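Local coordinates for protein terminase large subunit (Thermus phage G20c, PDB 5M1P) that packages viral DNA into empty capsids as the ATP-driven large subunit of the terminase motor and cuts the genome with its metal-dependent nuclease, at residues N5-G10 / Q127-L132; V27-R32 / V54-T59; A78-L83 / E105-Q110; A133-K138 / L184-Y189. One frame throughout, in Å; residues are numbered along the deposited sequence.

Interaction 1 (N5-G10 / Q127-L132); sequences NSVFSG and QLISNL
V7 and I129 meet methyl to methyl, and this is the tight spot where the N-terminal loop lies against helix 122-137: V7 CG1 comes within 3.4 Å of I129 CG2, closer than two carbons usually pack. The two side chains cross at about a right angle. V7 CG1 is anti to the backbone N (chi1 171°), which lets the same methyl serve two contacts, since it also sits 4.0 Å above the plane of the F8 ring, over its centre. F8 itself presents the far end of its ring to the helix. Its CZ lies 3.8 Å from L132 CD2 and 4.0 Å from I129 CG2, while CE1 packs against L132 CG, at ordinary van der Waals spacing. The backbone prepares this approach, for F8 is the centre of an inverse gamma turn, closed by a weak bond from S9 N to V7 O of 3.1 Å. The outer side is a different matter: S9 is exposed on the loop, and on the helix the CB of exposed S130 is directed away from the loop, its OG bonded to E126 O. Inward, V179 touches both F8 and I129, and F156 of strand 156-160 touches V7 and I129. Four apolar residues with no hydrogen bond between the segments thus fasten the N-terminal arm to a helix flanking the central sheet of the RNase H-like nuclease fold.

Interaction 2 (V27-R32 / V54-T59); sequences VVEDYR and VLDLDT
An Asx turn at the end of strand 49-56 belongs to this contact, and its D56 faces E29 of the loop after strand 25-27 across one water. The two oxygens of D56 divide the work. OD1 gathers the turn behind it: D58 N donates at 2.9 Å, nearly along the C-O axis, and T59 N at 3.1 Å from well above the carboxylate plane. Neither bond is straight, with N-H...O angles of 132° and 140°, as expected when two successive amides share one acceptor. OD2 looks to the other segment. There E29 OE1 stands 4.3 Å from D56 OD2, and a water fills the gap, giving one proton to E29 OE1 and the other to D56 OD2, each at 2.7 Å. The bridge lets two like charges sit close without touching. H35 ND1 also bonds to D56 OD2, so this oxygen has a second partner that would probably ease the repulsion further. R32 contributes mainly its aliphatic part, CD lying 4.4 Å from D56 OD2; its guanidinium group is turned to D34, with which NH2 forms a salt bridge. Little surface is buried here, and the link across the segments runs mainly through the water, with little direct packing. The arrangement is that of an Asx turn at the end of an inner strand of the RNase H-like sheet, with its second carboxylate oxygen spent on a neighbouring loop.

Interaction 3 (A78-L83 / E105-Q110); sequences ARLKAL and EELDAQ
K81 leans from helix 73-86 over the end of helix 101-109, where Q110 receives it. Its CG is anti to the backbone N (chi1 -178°), which sends the chain out toward the other helix. K81 CB is still 5.8 Å from Q110 O, too far for contact, and K81 CG draws in to 5.1 Å from that same Q110 O. K81 CD is the first atom to reach the neighbour, lying 4.4 Å from Q110 OE1. K81 CE comes nearest, at 4.0 Å from Q110 O, so the methylene part of the lysine runs past both the backbone carbonyl and the amide oxygen of Q110. At its last bond the K81 chain bends (K81 chi4 -81°), and NZ swings off from Q110; its charge is instead paired in a salt bridge with E85, one turn further along its own helix. Between the segments no hydrogen bond forms, and the lysine's methylenes pass the oxygens of Q110 at the outer side of the contact. Beneath them the contact is apolar: L80 CD2 meets L107 CD2 at 4.2 Å, a loose methyl-to-methyl touch between buried leucines. I112, in the loop after helix 101-109, touches both K81 and L107, linking this outer part to the buried leucines. L80 goes deeper still, resting on I39 and A41 of strand 37-42 and on F52 of strand 49-56. Helices 73-86 and 101-109 thereby lie side by side, the first over the middle of the sheet, the second bridging parallel strands 91-94 and 114-116 as a beta-alpha-beta crossover.

Interaction 4 (A133-K138 / L184-Y189); sequences ALLMEK and LAYSQY
The rings of Y186 and Y189 both receive the branched end of L135, whose CD1 is nearest Y186 and CD2 nearest Y189. L135 CD2 arrives at the edge of the Y189 ring, near its plane, 4.1 Å from CD2 of that tyrosine. L135 CD1 approaches the Y186 ring at a slant, 4.0 Å from Y186 CD1, and also lies 3.8 Å from Y186 O. The leucine gets there with CG beside the backbone N and anti to the carbonyl carbon (chi1 -72°), reaching out from helix 122-137 to both rings. A type I beta turn from Y186 to Y189, closed by Y189 N to Y186 O at 3.1 Å, brings the two tyrosines to the same side chain. The remaining flat group, the amide of Q188, is turned to its own segment: NE2 gives an almost straight hydrogen bond (171°) to S187 OG, with the partner in the amide plane. S187 OG in turn donates to L184 O at 2.6 Å, from a position tilted out of the carbonyl plane, so the turn is braced on the side away from the leucine. Y186 OH bonds to G60 O and A142 N, which fixes the far end of its ring. N131 ND2, a helical turn before L135, adds a weak bond to Y186 O. Across the interface itself no hydrogen bond forms, and what remains is aliphatic-to-aromatic packing: the contact presumably owes its strength to the apolar surface that L135 shares with the two tyrosines, while polar bonds hold Y186 and the turn places Y189.

From the N terminus, residues 5-10 open the longest loop, which interaction 1 closes only at 127-132 of helix 122-137. Interactions 2 and 3 are nested inside it, one after the other: the first draws the 27-32 loop to the end of strand 49-56, the second joins helices 73-86 and 101-109. Interaction 4 follows in series, tying the last turn of helix 122-137 to the C-terminal residues. None of the four cross. Interactions 1 and 4 share a helix and touch through F8 and M136. Interactions 1 and 3 lie on opposite sides of the chain's centre, and interaction 2 touches both interaction 3, V54 on L83, and interaction 4, L55 on Y186.

Interaction 1 (N5-G10 / Q127-L132)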
loop_
_atom_site.group_PDB
_atom_site.type_symbol
_atom_site.label_atom_id
_atom_site.label_comp_id
_atom_site.label_asym_id
_atom_site.label_seq_id
_atom_site.Cartn_x
_atom_site.Cartn_y
_atom_site.Cartn_z
ATOM N N ASN A 5 19.031 1.078 11.973
ATOM C CA ASN A 5 18.663 0.364 10.737
ATOM C C ASN A 5 17.279 0.738 10.146
ATOM O O ASN A 5 16.697 -0.044 9.388
ATOM C CB ASN A 5 18.762 -1.155 10.969
ATOM C CG ASN A 5 17.766 -1.680 12.004
ATOM O OD1 ASN A 5 17.082 -0.911 12.694
ATOM N ND2 ASN A 5 17.676 -3.002 12.104
ATOM N N SER A 6 16.769 1.927 10.473
ATOM C CA SER A 6 15.503 2.424 9.918
ATOM C C SER A 6 15.580 2.588 8.421
ATOM O O SER A 6 16.556 3.124 7.900
ATOM C CB SER A 6 15.150 3.798 10.487
ATOM O OG SER A 6 14.949 3.749 11.875
ATOM N N VAL A 7 14.545 2.133 7.726
ATOM C CA VAL A 7 14.402 2.390 6.307
ATOM C C VAL A 7 13.876 3.805 6.077
ATOM O O VAL A 7 14.380 4.529 5.219
ATOM C CB VAL A 7 13.468 1.353 5.668
ATOM C CG1 VAL A 7 13.131 1.718 4.241
ATOM C CG2 VAL A 7 14.107 -0.027 5.723
ATOM N N PHE A 8 12.855 4.195 6.832
ATOM C CA PHE A 8 12.207 5.484 6.604
ATOM C C PHE A 8 12.804 6.561 7.498
ATOM O O PHE A 8 12.185 7.042 8.441
ATOM C CB PHE A 8 10.696 5.347 6.735
ATOM C CG PHE A 8 10.107 4.421 5.710
ATOM C CD1 PHE A 8 10.132 4.767 4.360
ATOM C CD2 PHE A 8 9.589 3.183 6.071
ATOM C CE1 PHE A 8 9.623 3.917 3.402
ATOM C CE2 PHE A 8 9.089 2.329 5.116
ATOM C CZ PHE A 8 9.093 2.699 3.783
ATOM N N SER A 9 14.019 6.959 7.142
ATOM C CA SER A 9 14.743 7.997 7.867
ATOM C C SER A 9 14.060 9.357 7.747
ATOM O O SER A 9 14.279 10.217 8.596
ATOM C CB SER A 9 16.187 8.087 7.365
ATOM O OG SER A 9 16.243 8.206 5.968
ATOM N N GLY A 10 13.222 9.532 6.717
ATOM C CA GLY A 10 12.452 10.761 6.533
ATOM C C GLY A 10 11.060 10.774 7.121
ATOM O O GLY A 10 10.248 11.584 6.697
ATOM N N GLN A 127 13.347 -1.209 -4.956
ATOM C CA GLN A 127 13.012 -0.116 -5.857
ATOM C C GLN A 127 11.735 0.617 -5.415
ATOM O O GLN A 127 11.684 1.846 -5.375
ATOM C CB GLN A 127 12.844 -0.663 -7.270
ATOM C CG GLN A 127 12.832 0.401 -8.349
ATOM C CD GLN A 127 13.157 -0.164 -9.713
ATOM O OE1 GLN A 127 13.906 0.441 -10.482
ATOM N NE2 GLN A 127 12.614 -1.339 -10.016
ATOM N N LEU A 128 10.713 -0.165 -5.068
ATOM C CA LEU A 128 9.456 0.364 -4.518
ATOM C C LEU A 128 9.664 1.135 -3.221
ATOM O O LEU A 128 9.182 2.267 -3.058
ATOM C CB LEU A 128 8.467 -0.781 -4.266
ATOM C CG LEU A 128 7.835 -1.403 -5.505
ATOM C CD1 LEU A 128 7.111 -2.688 -5.149
ATOM C CD2 LEU A 128 6.883 -0.413 -6.166
ATOM N N ILE A 129 10.384 0.526 -2.296
ATOM C CA ILE A 129 10.606 1.141 -0.987
ATOM C C ILE A 129 11.497 2.384 -1.064
ATOM O O ILE A 129 11.198 3.395 -0.427
ATOM C CB ILE A 129 11.180 0.119 0.011
ATOM C CG1 ILE A 129 10.146 -0.984 0.309
ATOM C CG2 ILE A 129 11.656 0.810 1.285
ATOM C CD1 ILE A 129 8.888 -0.548 1.038
ATOM N N SER A 130 12.579 2.312 -1.832
ATOM C CA SER A 130 13.459 3.468 -1.993
ATOM C C SER A 130 12.702 4.650 -2.608
ATOM O O SER A 130 12.894 5.783 -2.181
ATOM C CB SER A 130 14.705 3.127 -2.811
ATOM O OG SER A 130 14.385 2.748 -4.127
ATOM N N ASN A 131 11.817 4.390 -3.566
ATOM C CA ASN A 131 10.990 5.434 -4.118
ATOM C C ASN A 131 10.105 6.062 -3.038
ATOM O O ASN A 131 10.035 7.289 -2.934
ATOM C CB ASN A 131 10.138 4.883 -5.258
ATOM C CG ASN A 131 9.272 5.949 -5.885
ATOM O OD1 ASN A 131 9.785 6.895 -6.475
ATOM N ND2 ASN A 131 7.959 5.816 -5.739
ATOM N N LEU A 132 9.425 5.238 -2.250
ATOM C CA LEU A 132 8.576 5.746 -1.179
ATOM C C LEU A 132 9.387 6.560 -0.172
ATOM O O LEU A 132 8.974 7.644 0.249
ATOM C CB LEU A 132 7.829 4.602 -0.488
ATOM C CG LEU A 132 6.937 4.963 0.703
ATOM C CD1 LEU A 132 5.816 5.888 0.279
ATOM C CD2 LEU A 132 6.346 3.719 1.343
#

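Interaction 2 (V27-R32 / V54-T59)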
loop_
_atom_site.group_PDB
_atom_site.type_symbol
_atom_site.label_atom_id
_atom_site.label_comp_id
_atom_site.label_asym_id
_atom_site.label_seq_id
_atom_site.Cartn_x
_atom_site.Cartn_y
_atom_site.Cartn_z
ATOM N N VAL A 27 -11.030 7.157 5.837
ATOM C CA VAL A 27 -11.351 8.044 4.721
ATOM C C VAL A 27 -10.844 9.420 5.076
ATOM O O VAL A 27 -11.343 10.041 6.013
ATOM C CB VAL A 27 -12.865 8.106 4.425
ATOM C CG1 VAL A 27 -13.142 8.975 3.194
ATOM C CG2 VAL A 27 -13.409 6.703 4.199
ATOM N N VAL A 28 -9.844 9.881 4.327
ATOM C CA VAL A 28 -9.282 11.216 4.489
ATOM C C VAL A 28 -10.121 12.210 3.699
ATOM O O VAL A 28 -10.483 13.286 4.194
ATOM C CB VAL A 28 -7.814 11.274 4.020
ATOM C CG1 VAL A 28 -7.285 12.696 4.085
ATOM C CG2 VAL A 28 -6.955 10.378 4.905
ATOM N N GLU A 29 -10.398 11.874 2.452
ATOM C CA GLU A 29 -11.248 12.724 1.646
ATOM C C GLU A 29 -11.974 11.933 0.593
ATOM O O GLU A 29 -11.480 10.920 0.072
ATOM C CB GLU A 29 -10.455 13.863 1.035
ATOM C CG GLU A 29 -9.360 13.466 0.080
ATOM C CD GLU A 29 -8.515 14.657 -0.315
ATOM O OE1 GLU A 29 -8.726 15.193 -1.419
ATOM O OE2 GLU A 29 -7.664 15.079 0.501
ATOM N N ASP A 30 -13.171 12.413 0.285
ATOM C CA ASP A 30 -14.004 11.758 -0.704
ATOM C C ASP A 30 -13.485 12.103 -2.092
ATOM O O ASP A 30 -12.657 13.001 -2.267
ATOM C CB ASP A 30 -15.475 12.138 -0.500
ATOM C CG ASP A 30 -16.095 11.463 0.723
ATOM O OD1 ASP A 30 -15.767 10.295 1.024
ATOM O OD2 ASP A 30 -16.951 12.085 1.371
ATOM N N TYR A 31 -13.941 11.332 -3.073
ATOM C CA TYR A 31 -13.544 11.480 -4.463
ATOM C C TYR A 31 -13.709 12.922 -4.978
ATOM O O TYR A 31 -14.769 13.532 -4.811
ATOM C CB TYR A 31 -14.414 10.545 -5.296
ATOM C CG TYR A 31 -14.217 10.627 -6.792
ATOM C CD1 TYR A 31 -12.935 10.566 -7.362
ATOM C CD2 TYR A 31 -15.314 10.708 -7.650
ATOM C CE1 TYR A 31 -12.745 10.602 -8.728
ATOM C CE2 TYR A 31 -15.140 10.739 -9.022
ATOM C CZ TYR A 31 -13.860 10.706 -9.564
ATOM O OH TYR A 31 -13.681 10.750 -10.934
ATOM N N ARG A 32 -12.660 13.429 -5.629
ATOM C CA ARG A 32 -12.672 14.694 -6.378
ATOM C C ARG A 32 -12.561 14.331 -7.861
ATOM O O ARG A 32 -11.529 13.823 -8.276
ATOM C CB ARG A 32 -11.441 15.530 -6.021
ATOM C CG ARG A 32 -11.315 16.034 -4.597
ATOM C CD ARG A 32 -10.018 16.826 -4.487
ATOM N NE ARG A 32 -9.916 17.901 -5.488
ATOM C CZ ARG A 32 -10.128 19.202 -5.270
ATOM N NH1 ARG A 32 -10.465 19.666 -4.068
ATOM N NH2 ARG A 32 -9.994 20.061 -6.278
ATOM N N VAL A 54 -5.626 4.253 -1.521
ATOM C CA VAL A 54 -6.081 5.122 -2.593
ATOM C C VAL A 54 -5.267 6.412 -2.567
ATOM O O VAL A 54 -5.353 7.179 -1.600
ATOM C CB VAL A 54 -7.581 5.450 -2.450
ATOM C CG1 VAL A 54 -8.049 6.256 -3.647
ATOM C CG2 VAL A 54 -8.428 4.190 -2.318
ATOM N N LEU A 55 -4.497 6.642 -3.632
ATOM C CA LEU A 55 -3.619 7.798 -3.786
ATOM C C LEU A 55 -4.153 8.753 -4.833
ATOM O O LEU A 55 -4.421 8.368 -5.957
ATOM C CB LEU A 55 -2.229 7.329 -4.194
ATOM C CG LEU A 55 -1.179 8.401 -4.468
ATOM C CD1 LEU A 55 -0.984 9.307 -3.262
ATOM C CD2 LEU A 55 0.127 7.736 -4.844
ATOM N N ASP A 56 -4.323 10.001 -4.432
ATOM C CA ASP A 56 -4.645 11.078 -5.358
ATOM C C ASP A 56 -3.339 11.461 -6.066
ATOM O O ASP A 56 -2.413 12.013 -5.441
ATOM C CB ASP A 56 -5.215 12.252 -4.561
ATOM C CG ASP A 56 -5.617 13.432 -5.419
ATOM O OD1 ASP A 56 -4.984 13.691 -6.467
ATOM O OD2 ASP A 56 -6.543 14.155 -4.995
ATOM N N LEU A 57 -3.244 11.138 -7.353
ATOM C CA LEU A 57 -2.011 11.365 -8.106
ATOM C C LEU A 57 -1.786 12.835 -8.474
ATOM O O LEU A 57 -0.687 13.197 -8.895
ATOM C CB LEU A 57 -1.983 10.483 -9.355
ATOM C CG LEU A 57 -1.844 8.982 -9.105
ATOM C CD1 LEU A 57 -2.118 8.196 -10.376
ATOM C CD2 LEU A 57 -0.480 8.629 -8.558
ATOM N N ASP A 58 -2.812 13.669 -8.319
ATOM C CA ASP A 58 -2.666 15.107 -8.509
ATOM C C ASP A 58 -2.070 15.798 -7.277
ATOM O O ASP A 58 -1.384 16.798 -7.420
ATOM C CB ASP A 58 -4.017 15.743 -8.869
ATOM C CG ASP A 58 -4.593 15.218 -10.185
ATOM O OD1 ASP A 58 -4.982 16.050 -11.028
ATOM O OD2 ASP A 58 -4.667 13.984 -10.388
ATOM N N THR A 59 -2.340 15.290 -6.078
ATOM C CA THR A 59 -1.855 15.926 -4.840
ATOM C C THR A 59 -0.780 15.134 -4.095
ATOM O O THR A 59 -0.097 15.693 -3.236
ATOM C CB THR A 59 -3.003 16.158 -3.856
ATOM O OG1 THR A 59 -3.478 14.893 -3.376
ATOM C CG2 THR A 59 -4.133 16.959 -4.506
HETATM O O HOH W 1 -8.286 13.213 -3.133
#

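Interaction 3 (A78-L83 / E105-Q110)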
loop_
_atom_site.group_PDB
_atom_site.type_symbol
_atom_site.label_atom_id
_atom_site.label_comp_id
_atom_site.label_asym_id
_atom_site.label_seq_id
_atom_site.Cartn_x
_atom_site.Cartn_y
_atom_site.Cartn_z
ATOM N N ALA A 78 -13.881 -7.706 -4.416
ATOM C CA ALA A 78 -15.093 -6.865 -4.414
ATOM C C ALA A 78 -14.845 -5.523 -3.724
ATOM O O ALA A 78 -15.353 -4.491 -4.175
ATOM C CB ALA A 78 -16.256 -7.585 -3.735
ATOM N N ARG A 79 -14.066 -5.530 -2.648
ATOM C CA ARG A 79 -13.774 -4.289 -1.914
ATOM C C ARG A 79 -12.885 -3.390 -2.765
ATOM O O ARG A 79 -13.076 -2.161 -2.821
ATOM C CB ARG A 79 -13.123 -4.582 -0.556
ATOM C CG ARG A 79 -14.007 -5.334 0.433
ATOM C CD ARG A 79 -15.225 -4.582 0.930
ATOM N NE ARG A 79 -15.946 -5.355 1.949
ATOM C CZ ARG A 79 -17.240 -5.219 2.270
ATOM N NH1 ARG A 79 -17.758 -5.993 3.222
ATOM N NH2 ARG A 79 -18.033 -4.342 1.646
ATOM N N LEU A 80 -11.940 -3.996 -3.464
ATOM C CA LEU A 80 -11.099 -3.272 -4.406
ATOM C C LEU A 80 -11.919 -2.654 -5.548
ATOM O O LEU A 80 -11.710 -1.496 -5.918
ATOM C CB LEU A 80 -10.059 -4.241 -4.952
ATOM C CG LEU A 80 -8.774 -3.770 -5.581
ATOM C CD1 LEU A 80 -8.082 -2.688 -4.768
ATOM C CD2 LEU A 80 -7.883 -5.001 -5.685
ATOM N N LYS A 81 -12.860 -3.428 -6.088
ATOM C CA LYS A 81 -13.787 -2.929 -7.112
ATOM C C LYS A 81 -14.551 -1.697 -6.623
ATOM O O LYS A 81 -14.659 -0.677 -7.330
ATOM C CB LYS A 81 -14.779 -4.019 -7.509
ATOM C CG LYS A 81 -15.764 -3.632 -8.596
ATOM C CD LYS A 81 -16.583 -4.848 -9.000
ATOM C CE LYS A 81 -17.414 -4.545 -10.229
ATOM N NZ LYS A 81 -18.634 -3.811 -9.851
ATOM N N ALA A 82 -15.100 -1.800 -5.423
ATOM C CA ALA A 82 -15.867 -0.694 -4.860
ATOM C C ALA A 82 -15.005 0.551 -4.665
ATOM O O ALA A 82 -15.420 1.643 -5.038
ATOM C CB ALA A 82 -16.551 -1.099 -3.566
ATOM N N LEU A 83 -13.801 0.388 -4.125
ATOM C CA LEU A 83 -12.870 1.518 -3.964
ATOM C C LEU A 83 -12.514 2.155 -5.285
ATOM O O LEU A 83 -12.474 3.371 -5.410
ATOM C CB LEU A 83 -11.566 1.073 -3.286
ATOM C CG LEU A 83 -11.603 0.935 -1.777
ATOM C CD1 LEU A 83 -10.362 0.209 -1.287
ATOM C CD2 LEU A 83 -11.725 2.306 -1.117
ATOM N N GLU A 105 -7.602 -14.644 -11.581
ATOM C CA GLU A 105 -8.783 -14.843 -12.422
ATOM C C GLU A 105 -9.909 -13.868 -12.075
ATOM O O GLU A 105 -10.591 -13.383 -12.975
ATOM C CB GLU A 105 -9.290 -16.285 -12.319
ATOM C CG GLU A 105 -8.365 -17.297 -12.985
ATOM C CD GLU A 105 -8.597 -18.723 -12.522
ATOM O OE1 GLU A 105 -7.672 -19.550 -12.676
ATOM O OE2 GLU A 105 -9.695 -19.023 -12.001
ATOM N N GLU A 106 -10.088 -13.586 -10.781
ATOM C CA GLU A 106 -11.148 -12.692 -10.310
ATOM C C GLU A 106 -10.912 -11.240 -10.715
ATOM O O GLU A 106 -11.855 -10.544 -11.052
ATOM C CB GLU A 106 -11.329 -12.789 -8.788
ATOM C CG GLU A 106 -12.145 -13.999 -8.352
ATOM C CD GLU A 106 -11.907 -14.438 -6.912
ATOM O OE1 GLU A 106 -11.414 -13.642 -6.080
ATOM O OE2 GLU A 106 -12.231 -15.605 -6.602
ATOM N N LEU A 107 -9.663 -10.785 -10.691
ATOM C CA LEU A 107 -9.333 -9.430 -11.169
ATOM C C LEU A 107 -9.767 -9.248 -12.621
ATOM O O LEU A 107 -10.349 -8.229 -12.960
ATOM C CB LEU A 107 -7.839 -9.114 -11.014
ATOM C CG LEU A 107 -7.314 -8.929 -9.584
ATOM C CD1 LEU A 107 -5.795 -8.901 -9.596
ATOM C CD2 LEU A 107 -7.865 -7.665 -8.945
ATOM N N ASP A 108 -9.490 -10.244 -13.463
ATOM C CA ASP A 108 -9.884 -10.203 -14.870
ATOM C C ASP A 108 -11.391 -10.424 -15.042
ATOM O O ASP A 108 -12.052 -9.636 -15.725
ATOM C CB ASP A 108 -9.068 -11.208 -15.694
ATOM C CG ASP A 108 -7.591 -10.854 -15.747
ATOM O OD1 ASP A 108 -7.260 -9.648 -15.768
ATOM O OD2 ASP A 108 -6.753 -11.786 -15.750
ATOM N N ALA A 109 -11.939 -11.448 -14.389
ATOM C CA ALA A 109 -13.370 -11.758 -14.491
ATOM C C ALA A 109 -14.277 -10.615 -14.021
ATOM O O ALA A 109 -15.330 -10.367 -14.614
ATOM C CB ALA A 109 -13.696 -13.045 -13.748
ATOM N N GLN A 110 -13.837 -9.886 -12.997
ATOM C CA GLN A 110 -14.615 -8.773 -12.450
ATOM C C GLN A 110 -14.352 -7.437 -13.146
ATOM O O GLN A 110 -14.923 -6.421 -12.764
ATOM C CB GLN A 110 -14.380 -8.671 -10.940
ATOM C CG GLN A 110 -14.880 -9.891 -10.180
ATOM C CD GLN A 110 -16.394 -10.014 -10.255
ATOM O OE1 GLN A 110 -17.106 -9.095 -9.858
ATOM N NE2 GLN A 110 -16.893 -11.142 -10.784
#

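Interaction 4 (A133-K138 / L184-Y189)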
loop_
_atom_site.group_PDB
_atom_site.type_symbol
_atom_site.label_atom_id
_atom_site.label_comp_id
_atom_site.label_asym_id
_atom_site.label_seq_id
_atom_site.Cartn_x
_atom_site.Cartn_y
_atom_site.Cartn_z
ATOM N N ALA A 133 10.546 6.035 0.214
ATOM C CA ALA A 133 11.405 6.711 1.193
ATOM C C ALA A 133 11.886 8.067 0.711
ATOM O O ALA A 133 11.921 9.024 1.493
ATOM C CB ALA A 133 12.603 5.848 1.522
ATOM N N LEU A 134 12.259 8.156 -0.562
ATOM C CA LEU A 134 12.733 9.417 -1.132
ATOM C C LEU A 134 11.619 10.450 -1.194
ATOM O O LEU A 134 11.812 11.604 -0.804
ATOM C CB LEU A 134 13.313 9.199 -2.530
ATOM C CG LEU A 134 13.790 10.453 -3.275
ATOM C CD1 LEU A 134 14.921 11.126 -2.517
ATOM C CD2 LEU A 134 14.216 10.101 -4.685
ATOM N N LEU A 135 10.460 10.051 -1.706
ATOM C CA LEU A 135 9.294 10.938 -1.718
ATOM C C LEU A 135 8.929 11.397 -0.305
ATOM O O LEU A 135 8.522 12.541 -0.091
ATOM C CB LEU A 135 8.093 10.226 -2.341
ATOM C CG LEU A 135 8.170 10.029 -3.851
ATOM C CD1 LEU A 135 7.100 9.037 -4.298
ATOM C CD2 LEU A 135 8.031 11.347 -4.601
ATOM N N MET A 136 9.094 10.505 0.668
ATOM C CA MET A 136 8.780 10.838 2.050
ATOM C C MET A 136 9.714 11.916 2.593
ATOM O O MET A 136 9.256 12.906 3.170
ATOM C CB MET A 136 8.852 9.608 2.945
ATOM C CG MET A 136 8.242 9.826 4.318
ATOM S SD MET A 136 8.434 8.419 5.427
ATOM C CE MET A 136 7.484 7.170 4.558
ATOM N N GLU A 137 11.016 11.743 2.384
ATOM C CA GLU A 137 11.989 12.744 2.842
ATOM C C GLU A 137 11.737 14.087 2.177
ATOM O O GLU A 137 11.914 15.124 2.814
ATOM C CB GLU A 137 13.424 12.279 2.588
ATOM C CG GLU A 137 14.494 13.282 3.000
ATOM C CD GLU A 137 14.484 13.571 4.488
ATOM O OE1 GLU A 137 14.347 14.753 4.879
ATOM O OE2 GLU A 137 14.619 12.615 5.276
ATOM N N LYS A 138 11.272 14.060 0.929
ATOM C CA LYS A 138 10.942 15.283 0.195
ATOM C C LYS A 138 9.622 15.947 0.601
ATOM O O LYS A 138 9.240 16.953 0.006
ATOM C CB LYS A 138 10.917 14.987 -1.301
ATOM C CG LYS A 138 12.283 14.673 -1.891
ATOM C CD LYS A 138 12.197 14.529 -3.400
ATOM C CE LYS A 138 13.564 14.405 -4.047
ATOM N NZ LYS A 138 13.455 13.829 -5.419
ATOM N N LEU A 184 3.367 0.531 -3.300
ATOM C CA LEU A 184 2.701 0.230 -4.574
ATOM C C LEU A 184 1.966 1.450 -5.114
ATOM O O LEU A 184 2.087 1.756 -6.294
ATOM C CB LEU A 184 1.752 -0.945 -4.420
ATOM C CG LEU A 184 2.459 -2.300 -4.240
ATOM C CD1 LEU A 184 1.505 -3.308 -3.642
ATOM C CD2 LEU A 184 3.037 -2.821 -5.554
ATOM N N ALA A 185 1.244 2.163 -4.252
ATOM C CA ALA A 185 0.548 3.386 -4.671
ATOM C C ALA A 185 1.521 4.440 -5.156
ATOM O O ALA A 185 1.395 4.966 -6.271
ATOM C CB ALA A 185 -0.300 3.926 -3.537
ATOM N N TYR A 186 2.495 4.754 -4.310
ATOM C CA TYR A 186 3.459 5.811 -4.612
ATOM C C TYR A 186 4.429 5.505 -5.744
ATOM O O TYR A 186 5.073 6.418 -6.259
ATOM C CB TYR A 186 4.210 6.245 -3.342
ATOM C CG TYR A 186 3.411 7.230 -2.508
ATOM C CD1 TYR A 186 3.356 8.577 -2.856
ATOM C CD2 TYR A 186 2.651 6.808 -1.419
ATOM C CE1 TYR A 186 2.597 9.477 -2.121
ATOM C CE2 TYR A 186 1.903 7.697 -0.665
ATOM C CZ TYR A 186 1.867 9.032 -1.020
ATOM O OH TYR A 186 1.108 9.897 -0.255
ATOM N N SER A 187 4.517 4.242 -6.170
ATOM C CA SER A 187 5.269 3.892 -7.378
ATOM C C SER A 187 4.777 4.635 -8.618
ATOM O O SER A 187 5.508 4.751 -9.598
ATOM C CB SER A 187 5.206 2.388 -7.658
ATOM O OG SER A 187 3.932 2.015 -8.152
ATOM N N GLN A 188 3.538 5.115 -8.577
ATOM C CA GLN A 188 2.918 5.826 -9.688
ATOM C C GLN A 188 3.025 7.338 -9.601
ATOM O O GLN A 188 2.640 8.025 -10.544
ATOM C CB GLN A 188 1.439 5.480 -9.727
ATOM C CG GLN A 188 1.141 3.999 -9.690
ATOM C CD GLN A 188 1.686 3.262 -10.895
ATOM O OE1 GLN A 188 1.221 3.481 -12.014
ATOM N NE2 GLN A 188 2.669 2.403 -10.687
ATOM N N TYR A 189 3.514 7.862 -8.484
ATOM C CA TYR A 189 3.462 9.299 -8.238
ATOM C C TYR A 189 4.683 9.987 -8.824
ATOM O O TYR A 189 5.803 9.569 -8.593
ATOM C CB TYR A 189 3.335 9.568 -6.744
ATOM C CG TYR A 189 3.175 11.034 -6.420
ATOM C CD1 TYR A 189 2.085 11.760 -6.892
ATOM C CD2 TYR A 189 4.115 11.703 -5.645
ATOM C CE1 TYR A 189 1.940 13.108 -6.602
ATOM C CE2 TYR A 189 3.973 13.055 -5.351
ATOM C CZ TYR A 189 2.882 13.752 -5.828
ATOM O OH TYR A 189 2.735 15.092 -5.536
#